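Local coordinates for protein putative esterase (Uncultured bacterium, PDB 7C4D) that probably hydrolyses carboxylic ester bonds, as an esterase of the alpha/beta hydrolase fold from a marine microorganism, at residues A[67-71]-A[198-204]; A[78-82]-A[105-109]; A[88-94]-A[112-118]; A[140-144]-A[190-196]. All blocks are in the same frame, centred on the assembly; numbering follows the deposited sequence.

Contact 1 (A[67-71]-A[198-204])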
loop_
_atom_site.group_PDB
_atom_site.type_symbol
_atom_site.label_atom_id
_atom_site.label_comp_id
_atom_site.label_asym_id
_atom_site.label_seq_id
_atom_site.Cartn_x
_atom_site.Cartn_y
_atom_site.Cartn_z
ATOM N N ASP A 67 5.374 -14.460 -9.091
ATOM C CA ASP A 67 4.807 -14.028 -10.365
ATOM C C ASP A 67 3.380 -13.539 -10.160
ATOM O O ASP A 67 3.007 -12.514 -10.711
ATOM C CB ASP A 67 4.817 -15.157 -11.398
ATOM C CG ASP A 67 6.218 -15.613 -11.769
ATOM O OD1 ASP A 67 7.013 -14.762 -12.229
ATOM O OD2 ASP A 67 6.506 -16.809 -11.573
ATOM N N ASP A 68 2.610 -14.310 -9.389
ATOM C CA ASP A 68 1.264 -13.945 -8.974
ATOM C C ASP A 68 1.335 -12.878 -7.868
ATOM O O ASP A 68 2.001 -13.061 -6.839
ATOM C CB ASP A 68 0.520 -15.170 -8.435
ATOM C CG ASP A 68 -0.904 -14.852 -8.044
ATOM O OD1 ASP A 68 -1.482 -13.990 -8.696
ATOM O OD2 ASP A 68 -1.409 -15.458 -7.081
ATOM N N MET A 69 0.623 -11.775 -8.104
ATOM C CA MET A 69 0.410 -10.684 -7.166
ATOM C C MET A 69 -1.081 -10.363 -7.047
ATOM O O MET A 69 -1.449 -9.200 -6.931
ATOM C CB MET A 69 1.042 -9.418 -7.746
ATOM C CG MET A 69 2.391 -9.144 -7.258
ATOM S SD MET A 69 2.880 -7.601 -7.996
ATOM C CE MET A 69 2.322 -6.445 -6.744
ATOM N N SER A 70 -1.945 -11.376 -7.113
ATOM C CA SER A 70 -3.371 -11.161 -6.957
ATOM C C SER A 70 -3.652 -10.776 -5.493
ATOM O O SER A 70 -2.827 -11.071 -4.638
ATOM C CB SER A 70 -4.077 -12.423 -7.348
ATOM O OG SER A 70 -4.034 -13.368 -6.293
ATOM N N TYR A 71 -4.827 -10.189 -5.203
ATOM C CA TYR A 71 -5.175 -9.705 -3.882
ATOM C C TYR A 71 -5.436 -10.908 -3.004
ATOM O O TYR A 71 -5.276 -10.862 -1.780
ATOM C CB TYR A 71 -6.354 -8.730 -3.934
ATOM C CG TYR A 71 -5.969 -7.350 -4.412
ATOM C CD1 TYR A 71 -5.032 -6.609 -3.694
ATOM C CD2 TYR A 71 -6.568 -6.748 -5.513
ATOM C CE1 TYR A 71 -4.599 -5.371 -4.119
ATOM C CE2 TYR A 71 -6.202 -5.470 -5.916
ATOM C CZ TYR A 71 -5.202 -4.789 -5.215
ATOM O OH TYR A 71 -4.753 -3.530 -5.503
ATOM N N ASN A 198 0.559 -8.061 -13.690
ATOM C CA ASN A 198 -0.526 -8.154 -12.725
ATOM C C ASN A 198 -1.318 -6.847 -12.625
ATOM O O ASN A 198 -2.141 -6.710 -11.708
ATOM C CB ASN A 198 -0.050 -8.526 -11.313
ATOM C CG ASN A 198 0.326 -9.975 -11.152
ATOM O OD1 ASN A 198 -0.474 -10.786 -10.677
ATOM N ND2 ASN A 198 1.552 -10.290 -11.554
ATOM N N ILE A 199 -1.073 -5.899 -13.541
ATOM C CA ILE A 199 -1.733 -4.595 -13.484
ATOM C C ILE A 199 -3.268 -4.688 -13.503
ATOM O O ILE A 199 -3.954 -3.847 -12.935
ATOM C CB ILE A 199 -1.192 -3.616 -14.548
ATOM C CG1 ILE A 199 -1.524 -2.160 -14.202
ATOM C CG2 ILE A 199 -1.647 -3.989 -15.958
ATOM C CD1 ILE A 199 -0.727 -1.583 -13.036
ATOM N N ILE A 200 -3.827 -5.693 -14.172
ATOM C CA ILE A 200 -5.270 -5.859 -14.184
ATOM C C ILE A 200 -5.748 -6.332 -12.801
ATOM O O ILE A 200 -6.783 -5.888 -12.311
ATOM C CB ILE A 200 -5.684 -6.802 -15.350
ATOM C CG1 ILE A 200 -5.412 -6.180 -16.725
ATOM C CG2 ILE A 200 -7.120 -7.311 -15.228
ATOM C CD1 ILE A 200 -5.901 -4.755 -16.861
ATOM N N ASN A 201 -5.022 -7.298 -12.221
ATOM C CA ASN A 201 -5.250 -7.838 -10.889
ATOM C C ASN A 201 -5.231 -6.717 -9.847
ATOM O O ASN A 201 -6.040 -6.719 -8.915
ATOM C CB ASN A 201 -4.197 -8.889 -10.527
ATOM C CG ASN A 201 -4.518 -10.266 -11.056
ATOM O OD1 ASN A 201 -5.552 -10.462 -11.674
ATOM N ND2 ASN A 201 -3.649 -11.228 -10.803
ATOM N N ILE A 202 -4.319 -5.767 -10.049
ATOM C CA ILE A 202 -4.008 -4.748 -9.066
ATOM C C ILE A 202 -5.087 -3.666 -9.115
ATOM O O ILE A 202 -5.430 -3.101 -8.070
ATOM C CB ILE A 202 -2.578 -4.217 -9.294
ATOM C CG1 ILE A 202 -1.515 -5.235 -8.870
ATOM C CG2 ILE A 202 -2.339 -2.864 -8.623
ATOM C CD1 ILE A 202 -0.111 -4.792 -9.250
ATOM N N MET A 203 -5.667 -3.447 -10.316
ATOM C CA MET A 203 -6.642 -2.371 -10.526
ATOM C C MET A 203 -8.089 -2.869 -10.430
ATOM O O MET A 203 -9.003 -2.060 -10.539
ATOM C CB MET A 203 -6.470 -1.634 -11.854
ATOM C CG MET A 203 -5.125 -1.001 -12.042
ATOM S SD MET A 203 -4.969 0.462 -11.023
ATOM C CE MET A 203 -3.206 0.497 -10.758
ATOM N N SER A 204 -8.280 -4.161 -10.138
ATOM C CA SER A 204 -9.579 -4.811 -10.130
ATOM C C SER A 204 -10.341 -4.529 -8.834
ATOM O O SER A 204 -9.738 -4.276 -7.785
ATOM C CB SER A 204 -9.423 -6.289 -10.338
ATOM O OG SER A 204 -9.005 -6.886 -9.131
HETATM O O HOH W 1 -6.056 -9.353 -7.812
#
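Asn-198, the residue just before helix 199-203, grips the backbone of the facing loop with both ends of its amide: ND2 donates to Asp-67 O at 2.8 Å, and OD1 accepts from Met-69 N at 3.0 Å. ND2 also bonds Ser-194 O, one turn back. Within the loop, Ser-70 N to Asp-68 OD1 (3.1 Å) makes an Asx turn. At Asn-201, ND2 returns to Asn-198 OD1 (3.2 Å), while a water links Asn-201 O (2.9 Å) to Tyr-71 N (3.0 Å). Ile-202 then works twice: its CD1 lies 3.9 Å from Met-69 CE, and its carbonyl O accepts from Tyr-71 OH at 2.7 Å. Ser-204 OG turns back to Asn-201 O (3.0 Å), and Ser-204 O takes Lys-100 NZ. The Tyr-71 ring also meets Trp-104. Here the largely helical cap inserted after strand 113-119 sits on the alpha/beta-hydrolase core: helix 199-203 rests on the loop leading into helix 71-84, with the Tyr-71 side chain near, but not touching, the presumed Ser-96, His-253, Asp-120 triad.

Contact 2 (A[78-82]-A[105-109])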
loop_
_atom_site.group_PDB
_atom_site.type_symbol
_atom_site.label_atom_id
_atom_site.label_comp_id
_atom_site.label_asym_id
_atom_site.label_seq_id
_atom_site.Cartn_x
_atom_site.Cartn_y
_atom_site.Cartn_z
ATOM N N LEU A 78 -0.624 -11.932 4.123
ATOM C CA LEU A 78 -1.046 -11.217 5.319
ATOM C C LEU A 78 -1.535 -12.200 6.368
ATOM O O LEU A 78 -1.092 -12.130 7.521
ATOM C CB LEU A 78 -2.110 -10.157 4.983
ATOM C CG LEU A 78 -2.569 -9.299 6.169
ATOM C CD1 LEU A 78 -1.375 -8.662 6.906
ATOM C CD2 LEU A 78 -3.548 -8.232 5.690
ATOM N N HIS A 79 -2.431 -13.123 5.958
ATOM C CA HIS A 79 -3.024 -14.096 6.886
ATOM C C HIS A 79 -1.956 -14.988 7.545
ATOM O O HIS A 79 -1.963 -15.226 8.761
ATOM C CB HIS A 79 -4.106 -14.919 6.172
ATOM C CG HIS A 79 -4.787 -15.916 7.040
ATOM N ND1 HIS A 79 -5.396 -17.035 6.528
ATOM C CD2 HIS A 79 -4.978 -15.963 8.376
ATOM C CE1 HIS A 79 -5.925 -17.734 7.509
ATOM N NE2 HIS A 79 -5.688 -17.097 8.645
ATOM N N GLU A 80 -1.009 -15.461 6.723
ATOM C CA GLU A 80 0.124 -16.261 7.176
ATOM C C GLU A 80 1.033 -15.475 8.133
ATOM O O GLU A 80 1.482 -16.022 9.138
ATOM C CB GLU A 80 0.969 -16.753 5.991
ATOM C CG GLU A 80 0.255 -17.732 5.068
ATOM C CD GLU A 80 -0.427 -18.911 5.743
ATOM O OE1 GLU A 80 -1.511 -19.325 5.250
ATOM O OE2 GLU A 80 0.124 -19.419 6.755
ATOM N N PHE A 81 1.326 -14.210 7.803
ATOM C CA PHE A 81 2.084 -13.333 8.691
ATOM C C PHE A 81 1.446 -13.228 10.078
ATOM O O PHE A 81 2.131 -13.333 11.106
ATOM C CB PHE A 81 2.373 -11.973 8.048
ATOM C CG PHE A 81 3.001 -11.009 9.015
ATOM C CD1 PHE A 81 4.367 -11.006 9.232
ATOM C CD2 PHE A 81 2.208 -10.182 9.789
ATOM C CE1 PHE A 81 4.929 -10.142 10.160
ATOM C CE2 PHE A 81 2.773 -9.313 10.709
ATOM C CZ PHE A 81 4.138 -9.284 10.891
ATOM N N ILE A 82 0.124 -13.032 10.104
ATOM C CA ILE A 82 -0.612 -12.888 11.346
ATOM C C ILE A 82 -0.548 -14.194 12.154
ATOM O O ILE A 82 -0.382 -14.160 13.380
ATOM C CB ILE A 82 -2.031 -12.358 11.016
ATOM C CG1 ILE A 82 -1.943 -10.859 10.658
ATOM C CG2 ILE A 82 -2.987 -12.602 12.160
ATOM C CD1 ILE A 82 -3.091 -10.296 9.858
ATOM N N PHE A 105 -8.558 -9.148 2.893
ATOM C CA PHE A 105 -8.284 -9.894 4.111
ATOM C C PHE A 105 -9.390 -9.758 5.162
ATOM O O PHE A 105 -9.715 -10.739 5.829
ATOM C CB PHE A 105 -6.879 -9.630 4.670
ATOM C CG PHE A 105 -6.671 -10.247 6.033
ATOM C CD1 PHE A 105 -6.197 -11.551 6.165
ATOM C CD2 PHE A 105 -6.972 -9.532 7.194
ATOM C CE1 PHE A 105 -6.081 -12.133 7.425
ATOM C CE2 PHE A 105 -6.825 -10.107 8.453
ATOM C CZ PHE A 105 -6.379 -11.402 8.562
ATOM N N THR A 106 -9.932 -8.539 5.319
ATOM C CA THR A 106 -10.896 -8.211 6.366
ATOM C C THR A 106 -12.250 -8.881 6.087
ATOM O O THR A 106 -12.890 -9.385 7.005
ATOM C CB THR A 106 -11.055 -6.677 6.479
ATOM O OG1 THR A 106 -9.810 -6.139 6.942
ATOM C CG2 THR A 106 -12.186 -6.233 7.387
ATOM N N ALA A 107 -12.709 -8.816 4.830
ATOM C CA ALA A 107 -13.921 -9.495 4.389
ATOM C C ALA A 107 -13.794 -11.032 4.535
ATOM O O ALA A 107 -14.683 -11.673 5.071
ATOM C CB ALA A 107 -14.205 -9.083 2.965
ATOM N N ALA A 108 -12.671 -11.621 4.113
ATOM C CA ALA A 108 -12.368 -13.042 4.290
ATOM C C ALA A 108 -12.194 -13.452 5.746
ATOM O O ALA A 108 -12.401 -14.630 6.044
ATOM C CB ALA A 108 -11.141 -13.468 3.511
ATOM N N HIS A 109 -11.722 -12.539 6.623
ATOM C CA HIS A 109 -11.424 -12.919 8.000
ATOM C C HIS A 109 -11.800 -11.825 9.005
ATOM O O HIS A 109 -10.958 -11.414 9.804
ATOM C CB HIS A 109 -9.955 -13.314 8.187
ATOM C CG HIS A 109 -9.478 -14.418 7.316
ATOM N ND1 HIS A 109 -8.750 -14.186 6.166
ATOM C CD2 HIS A 109 -9.622 -15.758 7.416
ATOM C CE1 HIS A 109 -8.462 -15.330 5.589
ATOM N NE2 HIS A 109 -8.980 -16.307 6.346
#
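In this alpha/beta-hydrolase core, helices 71-84 and 97-108 lie on the same face of the central sheet, and they meet here through the ring of Phe-105. Its chi1 is t (172°) and its chi2 is 89°, which carries the ring across to the facing helix, where three side chains gather round it. The t, p rotamer of Leu-78 lays that side chain over one ring face, its CD2 3.7 Å from Phe-105 CG. His-79 meets the ring at its edge with its methylene, CB being 3.6 Å from Phe-105 CE1. Ile-82, one turn after Leu-78 and in the m, t rotamer, brings CD1 to 3.7 Å from Phe-105 CZ. Beneath this group the sheet closes the core: Leu-78 and Ile-82 rest on Ile-27, and Phe-105 on Ile-92 and Val-113. Toward solvent the packing changes to histidine against histidine. Chi1 t (-179°) carries the imidazole of His-79 to His-109, and its ND1 is hydrogen-bonded to Glu-76 OE2, one turn back on its own helix. His-109, the first residue to leave helical angles after helix 97-108, takes chi1 m (-57°), and its CA-to-CB bond points toward helix 71-84. The two imidazoles lie obliquely, planes at 36° and centroids 4.2 Å apart, and their closest approach is His-79 CE1 to His-109 NE2, 3.6 Å.

Contact 3 (A[88-94]-A[112-118]). With EDO (1,2-ethanediol), chain B.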
loop_
_atom_site.group_PDB
_atom_site.type_symbol
_atom_site.label_atom_id
_atom_site.label_comp_id
_atom_site.label_asym_id
_atom_site.label_seq_id
_atom_site.Cartn_x
_atom_site.Cartn_y
_atom_site.Cartn_z
ATOM N N GLU A 88 -3.964 -12.487 17.568
ATOM C CA GLU A 88 -5.357 -12.900 17.623
ATOM C C GLU A 88 -6.215 -11.981 16.752
ATOM O O GLU A 88 -6.939 -12.453 15.863
ATOM C CB GLU A 88 -5.846 -12.932 19.075
ATOM C CG GLU A 88 -6.757 -14.115 19.367
ATOM C CD GLU A 88 -6.350 -15.400 18.659
ATOM O OE1 GLU A 88 -5.268 -15.941 18.976
ATOM O OE2 GLU A 88 -7.100 -15.843 17.768
ATOM N N SER A 89 -6.141 -10.671 17.041
ATOM C CA SER A 89 -6.918 -9.690 16.311
ATOM C C SER A 89 -6.125 -8.388 16.194
ATOM O O SER A 89 -5.415 -8.004 17.123
ATOM C CB SER A 89 -8.273 -9.494 16.929
ATOM O OG SER A 89 -8.153 -8.885 18.196
ATOM N N VAL A 90 -6.256 -7.730 15.036
ATOM C CA VAL A 90 -5.318 -6.696 14.668
ATOM C C VAL A 90 -6.040 -5.484 14.115
ATOM O O VAL A 90 -7.073 -5.612 13.457
ATOM C CB VAL A 90 -4.294 -7.190 13.636
ATOM C CG1 VAL A 90 -3.365 -8.220 14.226
ATOM C CG2 VAL A 90 -4.907 -7.594 12.295
ATOM N N ASN A 91 -5.401 -4.326 14.329
ATOM C CA ASN A 91 -5.733 -3.132 13.571
ATOM C C ASN A 91 -4.912 -3.146 12.286
ATOM O O ASN A 91 -3.785 -3.607 12.292
ATOM C CB ASN A 91 -5.402 -1.865 14.363
ATOM C CG ASN A 91 -6.228 -1.760 15.626
ATOM O OD1 ASN A 91 -7.437 -1.620 15.560
ATOM N ND2 ASN A 91 -5.583 -1.913 16.767
ATOM N N ILE A 92 -5.451 -2.546 11.237
ATOM C CA ILE A 92 -4.795 -2.538 9.937
ATOM C C ILE A 92 -4.979 -1.169 9.317
ATOM O O ILE A 92 -6.087 -0.656 9.277
ATOM C CB ILE A 92 -5.336 -3.640 8.978
ATOM C CG1 ILE A 92 -5.076 -5.027 9.550
ATOM C CG2 ILE A 92 -4.733 -3.505 7.567
ATOM C CD1 ILE A 92 -5.627 -6.177 8.699
ATOM N N ILE A 93 -3.875 -0.640 8.777
ATOM C CA ILE A 93 -3.872 0.462 7.840
ATOM C C ILE A 93 -3.320 -0.037 6.490
ATOM O O ILE A 93 -2.251 -0.628 6.441
ATOM C CB ILE A 93 -3.000 1.625 8.380
ATOM C CG1 ILE A 93 -3.436 2.095 9.776
ATOM C CG2 ILE A 93 -2.957 2.769 7.365
ATOM C CD1 ILE A 93 -2.416 2.973 10.499
ATOM N N GLY A 94 -4.052 0.193 5.403
ATOM C CA GLY A 94 -3.614 -0.193 4.068
ATOM C C GLY A 94 -3.755 0.995 3.132
ATOM O O GLY A 94 -4.851 1.530 2.979
ATOM N N LYS A 112 -10.548 -11.626 12.691
ATOM C CA LYS A 112 -9.175 -11.269 13.003
ATOM C C LYS A 112 -8.927 -9.750 12.933
ATOM O O LYS A 112 -7.807 -9.295 13.193
ATOM C CB LYS A 112 -8.223 -11.908 11.992
ATOM C CG LYS A 112 -8.462 -13.374 11.650
ATOM C CD LYS A 112 -8.109 -14.348 12.759
ATOM C CE LYS A 112 -6.692 -14.227 13.274
ATOM N NZ LYS A 112 -6.527 -14.885 14.594
ATOM N N VAL A 113 -9.933 -8.949 12.562
ATOM C CA VAL A 113 -9.655 -7.530 12.421
ATOM C C VAL A 113 -10.423 -6.714 13.452
ATOM O O VAL A 113 -11.633 -6.827 13.534
ATOM C CB VAL A 113 -9.968 -7.063 10.996
ATOM C CG1 VAL A 113 -9.606 -5.595 10.798
ATOM C CG2 VAL A 113 -9.257 -7.929 9.962
ATOM N N LYS A 114 -9.731 -5.841 14.182
ATOM C CA LYS A 114 -10.427 -5.024 15.160
ATOM C C LYS A 114 -10.977 -3.795 14.458
ATOM O O LYS A 114 -12.149 -3.508 14.574
ATOM C CB LYS A 114 -9.518 -4.583 16.310
ATOM C CG LYS A 114 -8.827 -5.687 17.098
ATOM C CD LYS A 114 -7.658 -5.151 17.898
ATOM C CE LYS A 114 -6.981 -6.152 18.813
ATOM N NZ LYS A 114 -7.743 -6.356 20.069
ATOM N N LYS A 115 -10.125 -3.051 13.748
ATOM C CA LYS A 115 -10.596 -1.877 13.040
ATOM C C LYS A 115 -9.739 -1.724 11.799
ATOM O O LYS A 115 -8.598 -2.178 11.800
ATOM C CB LYS A 115 -10.429 -0.608 13.882
ATOM C CG LYS A 115 -11.336 -0.450 15.091
ATOM C CD LYS A 115 -11.576 1.020 15.425
ATOM C CE LYS A 115 -12.448 1.151 16.651
ATOM N NZ LYS A 115 -11.671 0.751 17.846
ATOM N N LEU A 116 -10.306 -1.104 10.756
ATOM C CA LEU A 116 -9.622 -1.052 9.482
ATOM C C LEU A 116 -9.478 0.396 9.014
ATOM O O LEU A 116 -10.450 1.151 8.982
ATOM C CB LEU A 116 -10.420 -1.878 8.477
ATOM C CG LEU A 116 -10.048 -1.680 7.002
ATOM C CD1 LEU A 116 -8.570 -2.000 6.754
ATOM C CD2 LEU A 116 -10.947 -2.518 6.084
ATOM N N ILE A 117 -8.257 0.774 8.623
ATOM C CA ILE A 117 -8.132 2.081 7.988
ATOM C C ILE A 117 -7.705 1.886 6.534
ATOM O O ILE A 117 -6.693 1.230 6.290
ATOM C CB ILE A 117 -7.163 3.032 8.742
ATOM C CG1 ILE A 117 -7.662 3.418 10.152
ATOM C CG2 ILE A 117 -6.938 4.270 7.907
ATOM C CD1 ILE A 117 -6.625 4.173 10.983
ATOM N N VAL A 118 -8.473 2.455 5.587
ATOM C CA VAL A 118 -8.166 2.392 4.161
ATOM C C VAL A 118 -7.799 3.783 3.634
ATOM O O VAL A 118 -8.663 4.665 3.601
ATOM C CB VAL A 118 -9.339 1.780 3.363
ATOM C CG1 VAL A 118 -9.127 1.933 1.867
ATOM C CG2 VAL A 118 -9.578 0.336 3.748
HETATM C C1 EDO B . -12.194 -8.617 16.832
HETATM O O1 EDO B . -12.514 -7.363 17.435
HETATM C C2 EDO B . -13.343 -9.100 16.033
HETATM O O2 EDO B . -13.447 -8.588 14.706
#
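Ile-92 sits in the apolar middle of this strand pair, its CD1 4.2 Å from Val-113 CG2 and its CG2 4.2 Å from Leu-116 CD1. Val-90 points to the same face of the sheet, the one on which helix 97-108 packs through Ala-102, Phe-105 and Thr-106. The other face carries Ile-93 and Ile-117, in contact through Ile-93 CG1 and Ile-117 CB at 4.0 Å, with Phe-263, Thr-267 and Phe-270 of helix 260-270 against them. Between the two faces the axes of 90-94 and 115-118 approach to 4.8 Å, 7° from parallel. Ile-92 N donates to Lys-115 O (3.2 Å), Ile-117 N to Ile-92 O (2.7 Å) and Gly-94 N to Ile-117 O (3.0 Å). Parallel neighbours joined by helix 97-108 form a beta-alpha-beta crossover, and Gly-94 opens the Gly-94, Ser-96, Gly-98 pattern expected of a nucleophile elbow. Nearer the N-terminal ends, Val-90 N binds Lys-112 O (2.9 Å) and Lys-114 N binds Val-90 O (2.8 Å), but strand 113-119 turns a corner at Lys-114. Asn-91 turns its amide to Glu-24 and Pro-25 O, beyond the pair. At the outermost end Lys-112 NZ donates to Glu-88 O (2.8 Å) and forms a salt bridge with Glu-88 OE2 at 3.4 Å, less certain because that side chain is poorly ordered.

Contact 4 (A[140-144]-A[190-196])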
loop_
_atom_site.group_PDB
_atom_site.type_symbol
_atom_site.label_atom_id
_atom_site.label_comp_id
_atom_site.label_asym_id
_atom_site.label_seq_id
_atom_site.Cartn_x
_atom_site.Cartn_y
_atom_site.Cartn_z
ATOM N N ILE A 140 5.142 1.968 -15.083
ATOM C CA ILE A 140 5.670 0.671 -15.500
ATOM C C ILE A 140 6.635 0.864 -16.672
ATOM O O ILE A 140 7.761 0.375 -16.652
ATOM C CB ILE A 140 4.548 -0.322 -15.863
ATOM C CG1 ILE A 140 3.687 -0.671 -14.646
ATOM C CG2 ILE A 140 5.138 -1.570 -16.502
ATOM C CD1 ILE A 140 2.493 -1.569 -14.943
ATOM N N ALA A 141 6.165 1.593 -17.687
ATOM C CA ALA A 141 6.920 1.874 -18.894
ATOM C C ALA A 141 8.276 2.463 -18.517
ATOM O O ALA A 141 9.301 1.967 -18.972
ATOM C CB ALA A 141 6.123 2.797 -19.790
ATOM N N ALA A 142 8.258 3.488 -17.652
ATOM C CA ALA A 142 9.450 4.136 -17.131
ATOM C C ALA A 142 10.442 3.118 -16.571
ATOM O O ALA A 142 11.612 3.127 -16.943
ATOM C CB ALA A 142 9.056 5.153 -16.091
ATOM N N LEU A 143 9.950 2.234 -15.693
ATOM C CA LEU A 143 10.781 1.311 -14.934
ATOM C C LEU A 143 11.331 0.204 -15.834
ATOM O O LEU A 143 12.488 -0.193 -15.678
ATOM C CB LEU A 143 9.988 0.719 -13.758
ATOM C CG LEU A 143 9.341 1.706 -12.774
ATOM C CD1 LEU A 143 8.615 0.960 -11.678
ATOM C CD2 LEU A 143 10.356 2.651 -12.155
ATOM N N LYS A 144 10.486 -0.289 -16.752
ATOM C CA LYS A 144 10.844 -1.340 -17.697
ATOM C C LYS A 144 11.986 -0.873 -18.604
ATOM O O LYS A 144 12.770 -1.688 -19.089
ATOM C CB LYS A 144 9.609 -1.731 -18.517
ATOM C CG LYS A 144 9.746 -2.981 -19.376
ATOM C CD LYS A 144 8.551 -3.229 -20.269
ATOM C CE LYS A 144 8.874 -4.171 -21.409
ATOM N NZ LYS A 144 7.719 -5.046 -21.723
ATOM N N ILE A 190 12.491 -4.500 -6.556
ATOM C CA ILE A 190 11.103 -4.874 -6.841
ATOM C C ILE A 190 10.973 -5.715 -8.118
ATOM O O ILE A 190 11.635 -5.460 -9.116
ATOM C CB ILE A 190 10.214 -3.618 -6.931
ATOM C CG1 ILE A 190 10.825 -2.559 -7.850
ATOM C CG2 ILE A 190 9.937 -3.067 -5.543
ATOM C CD1 ILE A 190 9.856 -1.472 -8.255
ATOM N N ASN A 191 10.028 -6.660 -8.099
ATOM C CA ASN A 191 9.704 -7.520 -9.229
ATOM C C ASN A 191 8.802 -6.794 -10.225
ATOM O O ASN A 191 7.591 -7.043 -10.277
ATOM C CB ASN A 191 9.050 -8.804 -8.737
ATOM C CG ASN A 191 8.949 -9.891 -9.782
ATOM O OD1 ASN A 191 9.225 -9.652 -10.952
ATOM N ND2 ASN A 191 8.540 -11.075 -9.352
ATOM N N ILE A 192 9.416 -5.876 -10.988
ATOM C CA ILE A 192 8.759 -5.062 -12.001
ATOM C C ILE A 192 8.001 -5.944 -13.002
ATOM O O ILE A 192 6.925 -5.583 -13.466
ATOM C CB ILE A 192 9.793 -4.143 -12.682
ATOM C CG1 ILE A 192 10.657 -3.455 -11.622
ATOM C CG2 ILE A 192 9.156 -3.170 -13.666
ATOM C CD1 ILE A 192 10.997 -2.024 -11.907
ATOM N N ASP A 193 8.537 -7.124 -13.305
ATOM C CA ASP A 193 7.910 -7.990 -14.284
ATOM C C ASP A 193 6.572 -8.504 -13.767
ATOM O O ASP A 193 5.575 -8.487 -14.503
ATOM C CB ASP A 193 8.813 -9.147 -14.726
ATOM C CG ASP A 193 8.255 -9.852 -15.955
ATOM O OD1 ASP A 193 8.198 -9.202 -17.027
ATOM O OD2 ASP A 193 7.828 -11.022 -15.824
ATOM N N SER A 194 6.574 -9.017 -12.530
ATOM C CA SER A 194 5.339 -9.498 -11.932
ATOM C C SER A 194 4.323 -8.354 -11.826
ATOM O O SER A 194 3.137 -8.535 -12.113
ATOM C CB SER A 194 5.566 -10.204 -10.609
ATOM O OG SER A 194 4.332 -10.475 -9.933
ATOM N N ILE A 195 4.804 -7.163 -11.456
ATOM C CA ILE A 195 3.923 -6.003 -11.321
ATOM C C ILE A 195 3.197 -5.735 -12.650
ATOM O O ILE A 195 1.969 -5.638 -12.678
ATOM C CB ILE A 195 4.682 -4.764 -10.786
ATOM C CG1 ILE A 195 5.107 -4.904 -9.318
ATOM C CG2 ILE A 195 3.898 -3.495 -11.011
ATOM C CD1 ILE A 195 6.026 -3.789 -8.831
ATOM N N GLU A 196 3.967 -5.634 -13.741
ATOM C CA GLU A 196 3.455 -5.392 -15.088
ATOM C C GLU A 196 2.424 -6.440 -15.481
ATOM O O GLU A 196 1.347 -6.087 -15.943
ATOM C CB GLU A 196 4.563 -5.343 -16.137
ATOM C CG GLU A 196 4.051 -4.963 -17.519
ATOM C CD GLU A 196 5.101 -4.717 -18.595
ATOM O OE1 GLU A 196 5.908 -5.640 -18.855
ATOM O OE2 GLU A 196 5.114 -3.605 -19.177
#
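Ile-140 opens the contact with its CA-to-CB bond aimed at the neighbouring helix, and its CG2 comes to 3.4 Å from Glu-196 OE2, so a methyl group packs against a carboxylate at the C-terminal end of helix 192-196. The same isoleucine touches Tyr-33. Leu-143, nearly a full turn later, faces the start of that helix: its CB is 3.5 Å from Ile-192 CD1, and its CD1 lies 4.4 Å from Ile-190 CD1 in the residues leading in. The short segments run close to antiparallel, 152° between their directions and 10.6 Å between axes, which is why Ile-140 pairs with Glu-196 while the end of the segment comes level with Ile-192. Asn-191 starts the second helix as its N-cap, OD1 accepting from Ser-194 N at 3.1 Å, and its ND2 reaches Asn-59. At Lys-144, the last residue of helix 131-144, the aliphatic chain is extended through chi3, taking NZ to Glu-196 OE1 at 3.4 Å, a salt bridge whose hydrogen bond is weak. Both helices belong to the insertion that follows strand 113-119, so this is packing within the cap. Its apolar part is Leu-143 against Ile-192 and Ile-190, while Ile-140 packs against the Glu-196 side chain. That carboxylate therefore serves two partners, OE1 toward Lys-144 NZ and OE2 against Ile-140 CG2, with the ion pair at the exposed border.

In the fold
From the N terminus, the chain passes strands 16-19, 25-29 and 51-55 before entering 67-71, which opens the long loop that contact 1 closes at 198-204. The other three contacts nest inside it. Contacts 2 and 3 cross, since 88-94 lies between 78-82 and 105-109, and 112-118 follows both; their centres are 9 Å apart, and Phe-105 and Thr-106 touch Val-113, binding helices to sheet in the core. Contact 4 comes later in series, inside the cap, its centre about 29 Å from that of contact 3. It touches contact 1 through Ser-194 with Asp-67 and Ile-140 with Ile-199. Contact 1 joins cap to core, 67-71 lying in the core loop before helix 71-84 and 198-204 in the cap.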